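Succinylglutamatedesuccinylase/aspartoacylase (Rhodobacter sphaeroides 2.4.1, PDB 3CDX) probably acts as a zinc-dependent hydrolase of amide or ester bonds, of the succinylglutamate desuccinylase/aspartoacylase family, and carries calcium at its metal site in this crystal. Local coordinates at residues Ile15-Asp20 against Ile45-Gly51; Arg28-Ser32 against Phe126-Leu130; Leu139-Ser145 against Val203-Val209; Glu180-Pro185 against Pro247-Gln251; Val270-Gly276 against Val327-Val333. One frame throughout, in Å; residues are numbered along the deposited sequence.

The five contacts spread over the chain from its N-terminal edge to its C-terminal beta region. Interactions 1 and 2 alternate along the sequence and reach neighbouring strands of one sheet, 40-50 and 21-30, with centres 24 Å apart. Interaction 3, in the catalytic domain, touches interaction 1 where F17 CB lies 3.4 Å from M141 SD; helix 126-138 of interaction 2 leads on to its strand 144-148. Interactions 3 and 4 also alternate, their centres 22 Å apart, because helix 169-182 lies in sequence between the segments of interaction 3. Interaction 5 comes last, its centre 47 Å from that of interaction 1, and meets neighbouring subunits, whereas no other chain touches interactions 3 and 4.

Interaction 1: residues Ile15-Asp20 against Ile45-Gly51; sequences IDFDRD and ITVVKNG
K49 is the most covered residue of this surface contact, its side chain running beneath a turn of segment 15-20. Segment 45-51 is a strand up to N50, with I45, V47 and K49 pointing toward 15-20. A type I turn runs from D16 to R19 (R19 N to D16 O 3.1 Å), and D16, chi1 t, adds an Asx turn, D18 N to D16 OD1 3.1 Å. CA atoms pair F17 with V47 at 7.0 Å and D20 with K49 at 4.7 Å. Segment 15-20 leads without regular structure into strand 21-30, which pairs antiparallel with strand 40-50 in the large mixed sheet. I15 (m, t) sets CG2 3.5 Å from V47 CG1 (V47 chi1 p) and CD1 4.0 Å from I45 CG2. F17, chi1 m and chi2 -88°, turns its ring edge to I45, CE1 to CG2 4.0 Å, and meets V47 obliquely, CD1 to CG2 4.1 Å. K49 has chi1 and chi2 t, chi3 145° and chi4 p, placing CD 3.6 Å from F17 O. D20, chi1 m, makes a long salt bridge, OD1 to K49 NZ 3.7 Å, with a water bonded to both; another water joins D20 OD2 to G51 N.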
# COMPACT_ATOMS: atom_id res chain seq x y z
N ILE A 15 24.54 8.90 -27.29
CA ILE A 15 24.97 8.08 -28.42
C ILE A 15 24.82 8.83 -29.76
O ILE A 15 23.80 9.46 -30.02
CB ILE A 15 24.22 6.71 -28.42
CG1 ILE A 15 24.61 5.94 -27.15
CG2 ILE A 15 24.50 5.96 -29.72
CD1 ILE A 15 24.10 4.54 -27.00
N ASP A 16 25.84 8.79 -30.59
CA ASP A 16 25.77 9.38 -31.92
C ASP A 16 25.38 8.27 -32.86
O ASP A 16 26.23 7.48 -33.28
CB ASP A 16 27.13 9.99 -32.32
CG ASP A 16 27.13 10.63 -33.72
OD1 ASP A 16 26.15 10.51 -34.50
OD2 ASP A 16 28.14 11.27 -34.06
N PHE A 17 24.09 8.22 -33.18
CA PHE A 17 23.52 7.15 -33.99
C PHE A 17 23.98 7.14 -35.47
O PHE A 17 23.77 6.15 -36.17
CB PHE A 17 21.99 7.18 -33.88
CG PHE A 17 21.47 6.79 -32.51
CD1 PHE A 17 21.20 5.44 -32.19
CD2 PHE A 17 21.23 7.76 -31.54
CE1 PHE A 17 20.70 5.08 -30.91
CE2 PHE A 17 20.72 7.42 -30.29
CZ PHE A 17 20.47 6.07 -29.96
N ASP A 18 24.64 8.21 -35.91
CA ASP A 18 25.20 8.32 -37.26
C ASP A 18 26.68 7.90 -37.33
O ASP A 18 27.26 7.86 -38.41
CB ASP A 18 25.07 9.75 -37.78
CG ASP A 18 23.62 10.18 -37.96
OD1 ASP A 18 22.80 9.37 -38.44
OD2 ASP A 18 23.30 11.36 -37.62
N ARG A 19 27.28 7.59 -36.18
CA ARG A 19 28.69 7.26 -36.13
C ARG A 19 28.92 5.77 -36.36
O ARG A 19 28.28 4.93 -35.72
CB ARG A 19 29.25 7.67 -34.78
CG ARG A 19 30.75 7.48 -34.62
CD ARG A 19 31.23 8.33 -33.46
NE ARG A 19 31.46 7.56 -32.24
CZ ARG A 19 31.39 8.06 -31.01
NH1 ARG A 19 31.63 7.27 -29.97
NH2 ARG A 19 31.06 9.35 -30.81
N ASP A 20 29.83 5.44 -37.27
CA ASP A 20 30.18 4.04 -37.52
C ASP A 20 30.89 3.40 -36.34
O ASP A 20 31.64 4.05 -35.63
CB ASP A 20 31.08 3.90 -38.75
CG ASP A 20 30.31 3.92 -40.06
OD1 ASP A 20 29.06 3.94 -40.08
OD2 ASP A 20 31.00 3.93 -41.10
N ILE A 45 21.07 0.85 -24.29
CA ILE A 45 20.99 0.99 -25.76
C ILE A 45 22.37 0.69 -26.36
O ILE A 45 23.38 1.28 -25.94
CB ILE A 45 20.67 2.45 -26.23
CG1 ILE A 45 19.35 2.97 -25.68
CG2 ILE A 45 20.67 2.55 -27.79
CD1 ILE A 45 19.14 4.48 -25.94
N THR A 46 22.39 -0.25 -27.32
CA THR A 46 23.58 -0.61 -28.08
C THR A 46 23.26 -0.37 -29.55
O THR A 46 22.17 -0.74 -30.04
CB THR A 46 24.01 -2.10 -27.87
OG1 THR A 46 24.20 -2.37 -26.47
CG2 THR A 46 25.35 -2.41 -28.58
N VAL A 47 24.19 0.29 -30.24
CA VAL A 47 24.05 0.56 -31.68
C VAL A 47 25.32 0.11 -32.36
O VAL A 47 26.44 0.42 -31.88
CB VAL A 47 23.73 2.05 -32.02
CG1 VAL A 47 24.87 2.98 -31.60
CG2 VAL A 47 23.45 2.23 -33.53
N VAL A 48 25.13 -0.67 -33.42
CA VAL A 48 26.22 -1.06 -34.32
C VAL A 48 25.89 -0.47 -35.70
O VAL A 48 24.82 -0.72 -36.26
CB VAL A 48 26.39 -2.62 -34.40
CG1 VAL A 48 27.47 -3.00 -35.39
CG2 VAL A 48 26.71 -3.22 -33.04
N LYS A 49 26.83 0.31 -36.23
CA LYS A 49 26.69 0.89 -37.56
C LYS A 49 27.95 0.58 -38.38
O LYS A 49 29.07 0.80 -37.95
CB LYS A 49 26.42 2.39 -37.46
CG LYS A 49 26.08 3.08 -38.80
CD LYS A 49 25.86 4.58 -38.61
CE LYS A 49 26.36 5.40 -39.80
NZ LYS A 49 25.64 5.08 -41.03
N ASN A 50 27.74 0.06 -39.59
CA ASN A 50 28.82 -0.19 -40.53
C ASN A 50 28.28 -0.20 -41.94
O ASN A 50 27.19 -0.74 -42.21
CB ASN A 50 29.49 -1.54 -40.24
CG ASN A 50 30.75 -1.79 -41.09
OD1 ASN A 50 31.71 -1.02 -41.05
ND2 ASN A 50 30.75 -2.89 -41.84
N GLY A 51 29.05 0.41 -42.84
CA GLY A 51 28.84 0.26 -44.27
C GLY A 51 27.52 0.85 -44.66
O GLY A 51 27.17 1.96 -44.24
O HOH W 1 28.05 3.53 -42.46
O HOH W 2 31.63 2.22 -43.09

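Interaction 2: residues Arg28-Ser32 against Phe126-Leu130; sequences RAPLS and FSQML
Strand 28-30 runs across the first turn of helix 126-138; the short axes of 28-30 and 126-130 cross at 142°, 9.6 Å apart at closest approach. A29 lies opposite L130 (CA atoms 7.5 Å apart) and L31 opposite F126 (7.0 Å). No hydrogen bond joins the two segments. The apolar packing rests on F126 and M129, both pointing toward the strand. A29 CB touches F126 CE1 at 3.7 Å and M129 CE at 4.0 Å. M129, with chi1 and chi2 t and chi3 near 97°, carries its methyl to P30, CE to CD 3.6 Å. One contact is CH-pi: F126 has chi1 t and chi2 87°, and L31 (t, t) lays CD1 over a face of its ring, 4.0 Å from the centroid and 28° off the normal. A polar atom enters as P30 O, at the ring edge, 3.6 Å from F126 CD1 and 3.3 Å from M129 CE. V41 of the adjacent strand and P98 of helix 97-102 also pack on F126 and L31. This is helix-on-sheet packing of an alpha/beta fold, helix 126-138 lying on the end of strand 21-30, with the F126 side chain about 12 Å from that of the metal ligand H63.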
# COMPACT_ATOMS: atom_id res chain seq x y z
N ARG A 28 19.43 8.13 -20.17
CA ARG A 28 19.21 8.45 -18.76
C ARG A 28 17.85 9.09 -18.60
O ARG A 28 17.64 10.26 -19.00
CB ARG A 28 20.31 9.39 -18.26
CG ARG A 28 21.70 8.82 -18.42
CD ARG A 28 22.83 9.79 -18.03
NE ARG A 28 22.95 11.02 -18.85
CZ ARG A 28 23.53 11.09 -20.05
NH1 ARG A 28 24.02 10.01 -20.63
NH2 ARG A 28 23.59 12.26 -20.69
N ALA A 29 16.91 8.33 -18.05
CA ALA A 29 15.55 8.81 -17.90
C ALA A 29 15.38 9.38 -16.50
O ALA A 29 15.60 8.65 -15.50
CB ALA A 29 14.54 7.70 -18.12
N PRO A 30 14.95 10.67 -16.42
CA PRO A 30 14.76 11.29 -15.08
C PRO A 30 13.66 10.57 -14.32
O PRO A 30 12.62 10.25 -14.91
CB PRO A 30 14.32 12.74 -15.39
CG PRO A 30 14.50 12.95 -16.84
CD PRO A 30 14.56 11.58 -17.52
N LEU A 31 13.89 10.32 -13.03
CA LEU A 31 12.88 9.65 -12.19
C LEU A 31 12.96 10.15 -10.73
O LEU A 31 13.79 9.67 -9.91
CB LEU A 31 13.02 8.13 -12.28
CG LEU A 31 11.83 7.20 -11.94
CD1 LEU A 31 12.08 5.83 -12.50
CD2 LEU A 31 11.59 7.07 -10.45
N SER A 32 12.09 11.13 -10.43
CA SER A 32 11.98 11.81 -9.15
C SER A 32 11.43 10.89 -8.05
O SER A 32 10.30 10.40 -8.16
CB SER A 32 11.08 13.04 -9.34
OG SER A 32 11.09 13.89 -8.20
N PHE A 126 6.23 9.07 -15.86
CA PHE A 126 7.42 8.37 -16.33
C PHE A 126 7.14 7.53 -17.58
O PHE A 126 7.86 7.62 -18.57
CB PHE A 126 8.00 7.48 -15.24
CG PHE A 126 9.29 6.79 -15.68
CD1 PHE A 126 10.51 7.42 -15.51
CD2 PHE A 126 9.25 5.56 -16.32
CE1 PHE A 126 11.67 6.81 -15.95
CE2 PHE A 126 10.40 4.95 -16.77
CZ PHE A 126 11.61 5.58 -16.58
N SER A 127 6.06 6.75 -17.54
CA SER A 127 5.77 5.80 -18.60
C SER A 127 5.40 6.55 -19.89
O SER A 127 5.80 6.14 -20.97
CB SER A 127 4.61 4.85 -18.19
OG SER A 127 4.96 4.08 -17.07
N GLN A 128 4.67 7.66 -19.74
CA GLN A 128 4.32 8.54 -20.85
C GLN A 128 5.54 9.20 -21.48
O GLN A 128 5.61 9.35 -22.71
CB GLN A 128 3.31 9.62 -20.41
CG GLN A 128 1.94 9.13 -19.88
CD GLN A 128 1.03 10.28 -19.46
OE1 GLN A 128 1.39 11.10 -18.60
NE2 GLN A 128 -0.14 10.36 -20.08
N MET A 129 6.50 9.62 -20.64
CA MET A 129 7.73 10.27 -21.12
C MET A 129 8.66 9.26 -21.83
O MET A 129 9.31 9.55 -22.86
CB MET A 129 8.42 10.94 -19.90
CG MET A 129 9.93 11.13 -20.03
SD MET A 129 10.82 11.72 -18.53
CE MET A 129 11.37 10.07 -17.96
N LEU A 130 8.70 8.06 -21.28
CA LEU A 130 9.44 6.98 -21.91
C LEU A 130 8.79 6.55 -23.24
O LEU A 130 9.47 6.30 -24.21
CB LEU A 130 9.62 5.78 -20.94
CG LEU A 130 10.37 4.56 -21.49
CD1 LEU A 130 11.80 5.00 -22.02
CD2 LEU A 130 10.44 3.47 -20.41

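Interaction 3: residues Leu139-Ser145 against Val203-Val209; sequences LPMADIS and VERRGIV
I208 and L139 form the apolar centre, each with its CA-to-CB bond toward the other segment, CD1 to CD1 3.8 Å. L139 (t, p) also reaches V203, chi1 t, CD1 to CG2 3.8 Å, while I208 (m, t) sets CG2 4.3 Å from A142 CB. Next, I144 (t, t) and V209 (t) stand on the same sheet face, CG1 to CG1 3.8 Å. The backbone fixes this register: I144 and V209 make a parallel bridge, CA to CA 4.6 Å, with S145 N to V209 O at 2.9 Å and a weak V209 N to D143 O bond at 3.5 Å. Residues 139-141 form a 3-10 turn before strand 144-148. Helix 199-205 ends in a Schellman motif: G207 has positive phi, G207 N bonds to E204 O (2.8 Å) and I208 N to V203 O (3.1 Å). At the exposed edge P140 CG sits over one face of the R206 guanidinium, 3.5 Å from NH1; R206 also forms a salt bridge with D135. Parallel strands 55-60, 144-148 and 209-214 lie side by side here, consistent with the zinc-exopeptidase-like fold of the family; strand 144-148 leads to the calcium ligand H149. Helix 199-205 packs on L139 and S145, helix 169-182 on I144 and V209.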
# COMPACT_ATOMS: atom_id res chain seq x y z
N LEU A 139 12.39 5.43 -32.63
CA LEU A 139 11.61 4.82 -33.74
C LEU A 139 11.77 5.42 -35.16
O LEU A 139 11.87 4.65 -36.12
CB LEU A 139 10.14 4.68 -33.35
CG LEU A 139 9.20 4.04 -34.35
CD1 LEU A 139 9.80 2.66 -34.77
CD2 LEU A 139 7.77 3.95 -33.80
N PRO A 140 11.84 6.76 -35.31
CA PRO A 140 12.02 7.30 -36.68
C PRO A 140 13.30 6.83 -37.39
O PRO A 140 13.41 6.98 -38.60
CB PRO A 140 12.06 8.84 -36.46
CG PRO A 140 11.29 9.02 -35.14
CD PRO A 140 11.73 7.85 -34.32
N MET A 141 14.29 6.34 -36.66
CA MET A 141 15.55 5.88 -37.31
C MET A 141 15.39 4.53 -38.04
O MET A 141 16.24 4.15 -38.82
CB MET A 141 16.68 5.78 -36.30
CG MET A 141 17.32 7.15 -35.89
SD MET A 141 18.66 6.95 -34.70
CE MET A 141 17.81 6.53 -33.18
N ALA A 142 14.29 3.81 -37.80
CA ALA A 142 14.13 2.42 -38.26
C ALA A 142 13.47 2.24 -39.60
O ALA A 142 12.53 2.95 -39.93
CB ALA A 142 13.36 1.60 -37.22
N ASP A 143 13.93 1.21 -40.30
CA ASP A 143 13.33 0.69 -41.51
C ASP A 143 12.43 -0.49 -41.18
O ASP A 143 11.40 -0.73 -41.84
CB ASP A 143 14.48 0.25 -42.43
CG ASP A 143 15.26 1.44 -42.92
OD1 ASP A 143 14.66 2.26 -43.63
OD2 ASP A 143 16.43 1.64 -42.54
N ILE A 144 12.83 -1.24 -40.15
CA ILE A 144 11.97 -2.29 -39.61
C ILE A 144 12.10 -2.35 -38.08
O ILE A 144 13.18 -2.13 -37.54
CB ILE A 144 12.29 -3.68 -40.26
CG1 ILE A 144 11.36 -4.77 -39.69
CG2 ILE A 144 13.77 -4.03 -40.07
CD1 ILE A 144 11.54 -6.11 -40.32
N SER A 145 11.00 -2.70 -37.41
CA SER A 145 11.00 -2.95 -35.96
C SER A 145 10.48 -4.34 -35.62
O SER A 145 9.46 -4.80 -36.18
CB SER A 145 10.16 -1.88 -35.23
OG SER A 145 9.59 -2.37 -34.00
N VAL A 203 4.81 2.27 -34.75
CA VAL A 203 5.61 1.79 -35.86
C VAL A 203 4.76 1.80 -37.14
O VAL A 203 5.22 2.25 -38.21
CB VAL A 203 6.15 0.35 -35.61
CG1 VAL A 203 6.99 -0.13 -36.83
CG2 VAL A 203 6.96 0.22 -34.26
N GLU A 204 3.52 1.32 -37.01
CA GLU A 204 2.57 1.24 -38.11
C GLU A 204 2.18 2.63 -38.60
O GLU A 204 2.22 2.89 -39.80
CB GLU A 204 1.37 0.36 -37.76
CG GLU A 204 1.65 -1.14 -38.10
CD GLU A 204 0.84 -2.14 -37.26
OE1 GLU A 204 -0.09 -1.69 -36.57
OE2 GLU A 204 1.13 -3.38 -37.30
N ARG A 205 1.85 3.53 -37.68
CA ARG A 205 1.50 4.89 -38.05
C ARG A 205 2.60 5.58 -38.87
O ARG A 205 2.31 6.31 -39.82
CB ARG A 205 1.17 5.73 -36.82
N ARG A 206 3.85 5.32 -38.52
CA ARG A 206 5.00 5.85 -39.25
C ARG A 206 5.33 5.06 -40.53
O ARG A 206 6.30 5.38 -41.24
CB ARG A 206 6.21 5.88 -38.32
CG ARG A 206 6.15 6.98 -37.26
CD ARG A 206 7.28 6.86 -36.18
NE ARG A 206 7.09 7.90 -35.17
CZ ARG A 206 7.44 9.18 -35.30
NH1 ARG A 206 8.05 9.59 -36.39
NH2 ARG A 206 7.19 10.06 -34.32
N GLY A 207 4.55 4.03 -40.84
CA GLY A 207 4.75 3.27 -42.08
C GLY A 207 6.04 2.46 -42.15
O GLY A 207 6.56 2.21 -43.24
N ILE A 208 6.56 2.09 -40.99
CA ILE A 208 7.74 1.23 -40.83
C ILE A 208 7.25 -0.22 -40.73
O ILE A 208 6.19 -0.46 -40.15
CB ILE A 208 8.49 1.66 -39.50
CG1 ILE A 208 9.04 3.10 -39.64
CG2 ILE A 208 9.55 0.65 -39.04
CD1 ILE A 208 9.19 3.86 -38.31
N VAL A 209 7.97 -1.18 -41.31
CA VAL A 209 7.61 -2.60 -41.16
C VAL A 209 7.65 -3.00 -39.68
O VAL A 209 8.64 -2.79 -39.01
CB VAL A 209 8.51 -3.52 -41.99
CG1 VAL A 209 8.17 -4.94 -41.74
CG2 VAL A 209 8.36 -3.18 -43.52

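Interaction 4: residues Glu180-Pro185 against Pro247-Gln251; sequences EAFGAP and PETAQ
E180 lies in the last turn of helix 169-182, and its O meets T249 CG2 at 3.6 Å; its carboxylate is bound by H260. A181 follows, with CB 3.8 Å from P247 CG and O 3.6 Å from P247 CB, its CA 5.6 Å from that of P247. G183 leaves the helix at phi/psi 77/42, its CA 4.6 Å from the CA of T249; a CB would point toward the irregular 247-251 segment and crowd T249 CG2 (chi1 p). Here the C-terminal end of helix 169-182 is met by the linker that runs from helix 223-239 to strand 259-271. G183 O accepts the single hydrogen bond between the segments, from Q251 NE2 at 3.0 Å and 178°; Q251 is m, m, which folds its amide back, so that NE2 also bonds weakly to T249 O at 2.7 Å. R231 of helix 223-239 bonds to G183 O as well. After A184, P185 sets CG 3.4 Å from Q251 OE1.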
# COMPACT_ATOMS: atom_id res chain seq x y z
N GLU A 180 7.93 -14.44 -42.18
CA GLU A 180 8.38 -15.72 -42.70
C GLU A 180 9.88 -15.92 -42.41
O GLU A 180 10.28 -16.98 -41.93
CB GLU A 180 8.08 -15.89 -44.22
CG GLU A 180 6.61 -16.11 -44.50
CD GLU A 180 6.25 -16.13 -46.00
OE1 GLU A 180 7.14 -16.43 -46.84
OE2 GLU A 180 5.05 -15.87 -46.32
N ALA A 181 10.68 -14.89 -42.68
CA ALA A 181 12.12 -14.93 -42.37
C ALA A 181 12.39 -15.13 -40.86
O ALA A 181 13.22 -15.97 -40.48
CB ALA A 181 12.80 -13.66 -42.85
N PHE A 182 11.68 -14.39 -40.01
CA PHE A 182 11.86 -14.54 -38.55
C PHE A 182 11.74 -16.05 -38.22
O PHE A 182 12.56 -16.58 -37.49
CB PHE A 182 10.83 -13.70 -37.75
CG PHE A 182 11.03 -13.73 -36.22
CD1 PHE A 182 11.64 -12.65 -35.56
CD2 PHE A 182 10.62 -14.82 -35.46
CE1 PHE A 182 11.82 -12.67 -34.13
CE2 PHE A 182 10.79 -14.86 -34.04
CZ PHE A 182 11.40 -13.79 -33.39
N GLY A 183 10.74 -16.72 -38.79
CA GLY A 183 10.68 -18.19 -38.74
C GLY A 183 10.23 -18.81 -37.43
O GLY A 183 10.80 -19.83 -36.99
N ALA A 184 9.21 -18.21 -36.81
CA ALA A 184 8.56 -18.84 -35.66
C ALA A 184 7.55 -19.86 -36.20
O ALA A 184 7.12 -19.75 -37.35
CB ALA A 184 7.88 -17.80 -34.79
N PRO A 185 7.17 -20.86 -35.40
CA PRO A 185 6.23 -21.84 -35.99
C PRO A 185 4.98 -21.21 -36.57
O PRO A 185 4.49 -21.71 -37.59
CB PRO A 185 5.87 -22.75 -34.82
CG PRO A 185 6.95 -22.59 -33.84
CD PRO A 185 7.57 -21.22 -34.03
N PRO A 247 17.98 -16.77 -43.77
CA PRO A 247 17.22 -17.23 -42.60
C PRO A 247 17.14 -18.76 -42.44
O PRO A 247 17.06 -19.49 -43.43
CB PRO A 247 15.83 -16.66 -42.86
CG PRO A 247 16.13 -15.40 -43.61
CD PRO A 247 17.20 -15.82 -44.58
N GLU A 248 17.21 -19.22 -41.19
CA GLU A 248 16.92 -20.61 -40.85
C GLU A 248 15.52 -20.72 -40.25
O GLU A 248 15.21 -20.12 -39.19
CB GLU A 248 18.01 -21.21 -39.94
CG GLU A 248 17.68 -22.66 -39.46
CD GLU A 248 17.39 -23.64 -40.63
OE1 GLU A 248 18.34 -23.99 -41.36
OE2 GLU A 248 16.23 -24.05 -40.82
N THR A 249 14.66 -21.46 -40.94
CA THR A 249 13.23 -21.44 -40.67
C THR A 249 12.66 -22.84 -40.42
O THR A 249 11.44 -23.00 -40.31
CB THR A 249 12.46 -20.77 -41.83
OG1 THR A 249 12.63 -21.52 -43.04
CG2 THR A 249 12.95 -19.32 -42.08
N ALA A 250 13.54 -23.84 -40.36
CA ALA A 250 13.17 -25.22 -40.04
C ALA A 250 12.52 -25.23 -38.66
O ALA A 250 12.96 -24.54 -37.75
CB ALA A 250 14.42 -26.15 -40.06
N GLN A 251 11.45 -25.99 -38.52
CA GLN A 251 10.70 -26.02 -37.28
C GLN A 251 10.99 -27.33 -36.57
O GLN A 251 11.35 -28.33 -37.22
CB GLN A 251 9.20 -25.87 -37.58
CG GLN A 251 8.88 -24.57 -38.34
CD GLN A 251 9.29 -23.32 -37.58
OE1 GLN A 251 9.16 -23.25 -36.35
NE2 GLN A 251 9.81 -22.35 -38.29

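Interaction 5: residues Val270-Gly276 against Val327-Val333; sequences VMAPRTG and VTRGDAV
V327 opens the second segment as an antiparallel hydrogen-bonded partner of G276, with V327 N to G276 O 2.8 Å and G276 N to V327 O 3.1 Å; V327 CG2 lies 3.9 Å from A272 CB. T328 starts a type II turn to D331, closed by D331 N to T328 O (2.9 Å); D331 OD2 also accepts T328 N at 2.9 Å, while OD1 bonds to S36 of a neighbouring subunit. R329 N bonds to T275 OG1 at 2.9 Å, T275 having chi1 m. The R329 side chain is extended (t, t, t), with CG 3.2 Å from P273 O. R329 NH1 and R274 NH1, like charges 3.5 Å apart, share a water and both form salt bridges with D302 of another subunit. G330, at phi 90°, gives N to A272 O, 2.8 Å. Together the segments join two sheets: strands 259-271 and 332-339 pair in the large mixed sheet, 276-280 and 326-327 in a four-stranded antiparallel one. D331 O accepts A272 N at 2.8 Å. A332 forms a non-hydrogen-bonded pair with M271, CA atoms 4.3 Å apart; M271 (m, m, m) sets SD 3.8 Å from A332 CB. V333 N bonds to V270 O at 2.7 Å.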
# COMPACT_ATOMS: atom_id res chain seq x y z
N VAL A 270 -12.48 -17.34 -25.88
CA VAL A 270 -13.28 -17.96 -24.84
C VAL A 270 -13.18 -17.06 -23.64
O VAL A 270 -12.11 -16.88 -23.07
CB VAL A 270 -12.81 -19.38 -24.47
CG1 VAL A 270 -13.82 -20.03 -23.50
CG2 VAL A 270 -12.60 -20.18 -25.74
N MET A 271 -14.32 -16.51 -23.25
CA MET A 271 -14.38 -15.55 -22.17
C MET A 271 -14.93 -16.18 -20.87
O MET A 271 -15.84 -17.00 -20.91
CB MET A 271 -15.24 -14.37 -22.62
CG MET A 271 -14.75 -13.71 -23.94
SD MET A 271 -13.18 -12.85 -23.90
CE MET A 271 -13.51 -11.51 -22.77
N ALA A 272 -14.35 -15.79 -19.74
CA ALA A 272 -14.91 -16.16 -18.43
C ALA A 272 -16.14 -15.28 -18.05
O ALA A 272 -15.99 -14.06 -17.89
CB ALA A 272 -13.83 -16.06 -17.34
N PRO A 273 -17.33 -15.90 -17.89
CA PRO A 273 -18.48 -15.07 -17.48
C PRO A 273 -18.54 -14.86 -15.98
O PRO A 273 -19.28 -14.00 -15.50
CB PRO A 273 -19.69 -15.91 -17.93
CG PRO A 273 -19.13 -17.20 -18.52
CD PRO A 273 -17.72 -17.30 -18.12
N ARG A 274 -17.79 -15.66 -15.24
CA ARG A 274 -17.77 -15.54 -13.80
C ARG A 274 -16.33 -15.60 -13.30
O ARG A 274 -15.46 -16.20 -13.94
CB ARG A 274 -18.63 -16.62 -13.12
CG ARG A 274 -20.16 -16.58 -13.40
CD ARG A 274 -20.92 -15.39 -12.77
NE ARG A 274 -22.29 -15.32 -13.28
CZ ARG A 274 -23.08 -14.24 -13.33
NH1 ARG A 274 -22.66 -13.06 -12.88
NH2 ARG A 274 -24.30 -14.34 -13.84
N THR A 275 -16.10 -14.95 -12.18
CA THR A 275 -14.85 -15.13 -11.43
C THR A 275 -14.80 -16.52 -10.76
O THR A 275 -15.73 -16.94 -10.08
CB THR A 275 -14.67 -13.98 -10.45
OG1 THR A 275 -14.56 -12.77 -11.21
CG2 THR A 275 -13.39 -14.16 -9.58
N GLY A 276 -13.73 -17.27 -11.00
CA GLY A 276 -13.52 -18.50 -10.26
C GLY A 276 -12.25 -19.19 -10.70
O GLY A 276 -11.39 -18.57 -11.30
N VAL A 327 -9.45 -16.93 -12.36
CA VAL A 327 -9.73 -15.99 -13.44
C VAL A 327 -10.80 -15.02 -13.00
O VAL A 327 -11.60 -15.34 -12.12
CB VAL A 327 -10.21 -16.71 -14.77
CG1 VAL A 327 -9.07 -17.62 -15.36
CG2 VAL A 327 -11.50 -17.50 -14.53
N THR A 328 -10.82 -13.84 -13.60
CA THR A 328 -11.79 -12.83 -13.26
C THR A 328 -12.82 -12.76 -14.38
O THR A 328 -12.46 -12.85 -15.55
CB THR A 328 -11.10 -11.45 -13.04
OG1 THR A 328 -10.12 -11.57 -12.01
CG2 THR A 328 -12.10 -10.38 -12.57
N ARG A 329 -14.10 -12.62 -14.02
CA ARG A 329 -15.18 -12.30 -14.98
C ARG A 329 -14.68 -11.29 -16.02
O ARG A 329 -14.11 -10.26 -15.65
CB ARG A 329 -16.39 -11.70 -14.25
CG ARG A 329 -17.54 -11.28 -15.19
CD ARG A 329 -18.64 -10.51 -14.44
NE ARG A 329 -19.72 -10.08 -15.34
CZ ARG A 329 -20.97 -9.80 -14.95
NH1 ARG A 329 -21.36 -9.93 -13.68
NH2 ARG A 329 -21.85 -9.42 -15.86
N GLY A 330 -14.89 -11.58 -17.29
CA GLY A 330 -14.36 -10.73 -18.36
C GLY A 330 -12.97 -11.03 -18.93
O GLY A 330 -12.56 -10.38 -19.87
N ASP A 331 -12.23 -11.99 -18.36
CA ASP A 331 -10.90 -12.38 -18.89
C ASP A 331 -11.14 -13.35 -20.01
O ASP A 331 -12.10 -14.14 -19.97
CB ASP A 331 -10.06 -13.15 -17.85
CG ASP A 331 -9.55 -12.27 -16.69
OD1 ASP A 331 -9.54 -11.02 -16.77
OD2 ASP A 331 -9.12 -12.87 -15.68
N ALA A 332 -10.25 -13.36 -20.99
CA ALA A 332 -10.26 -14.47 -21.96
C ALA A 332 -9.47 -15.61 -21.32
O ALA A 332 -8.45 -15.38 -20.67
CB ALA A 332 -9.63 -14.03 -23.27
N VAL A 333 -9.92 -16.85 -21.51
CA VAL A 333 -9.17 -18.00 -21.00
C VAL A 333 -8.49 -18.79 -22.15
O VAL A 333 -7.69 -19.71 -21.94
CB VAL A 333 -10.04 -18.88 -20.08
CG1 VAL A 333 -10.43 -18.08 -18.82
CG2 VAL A 333 -11.30 -19.39 -20.79
O HOH W 3 -20.26 -11.79 -11.43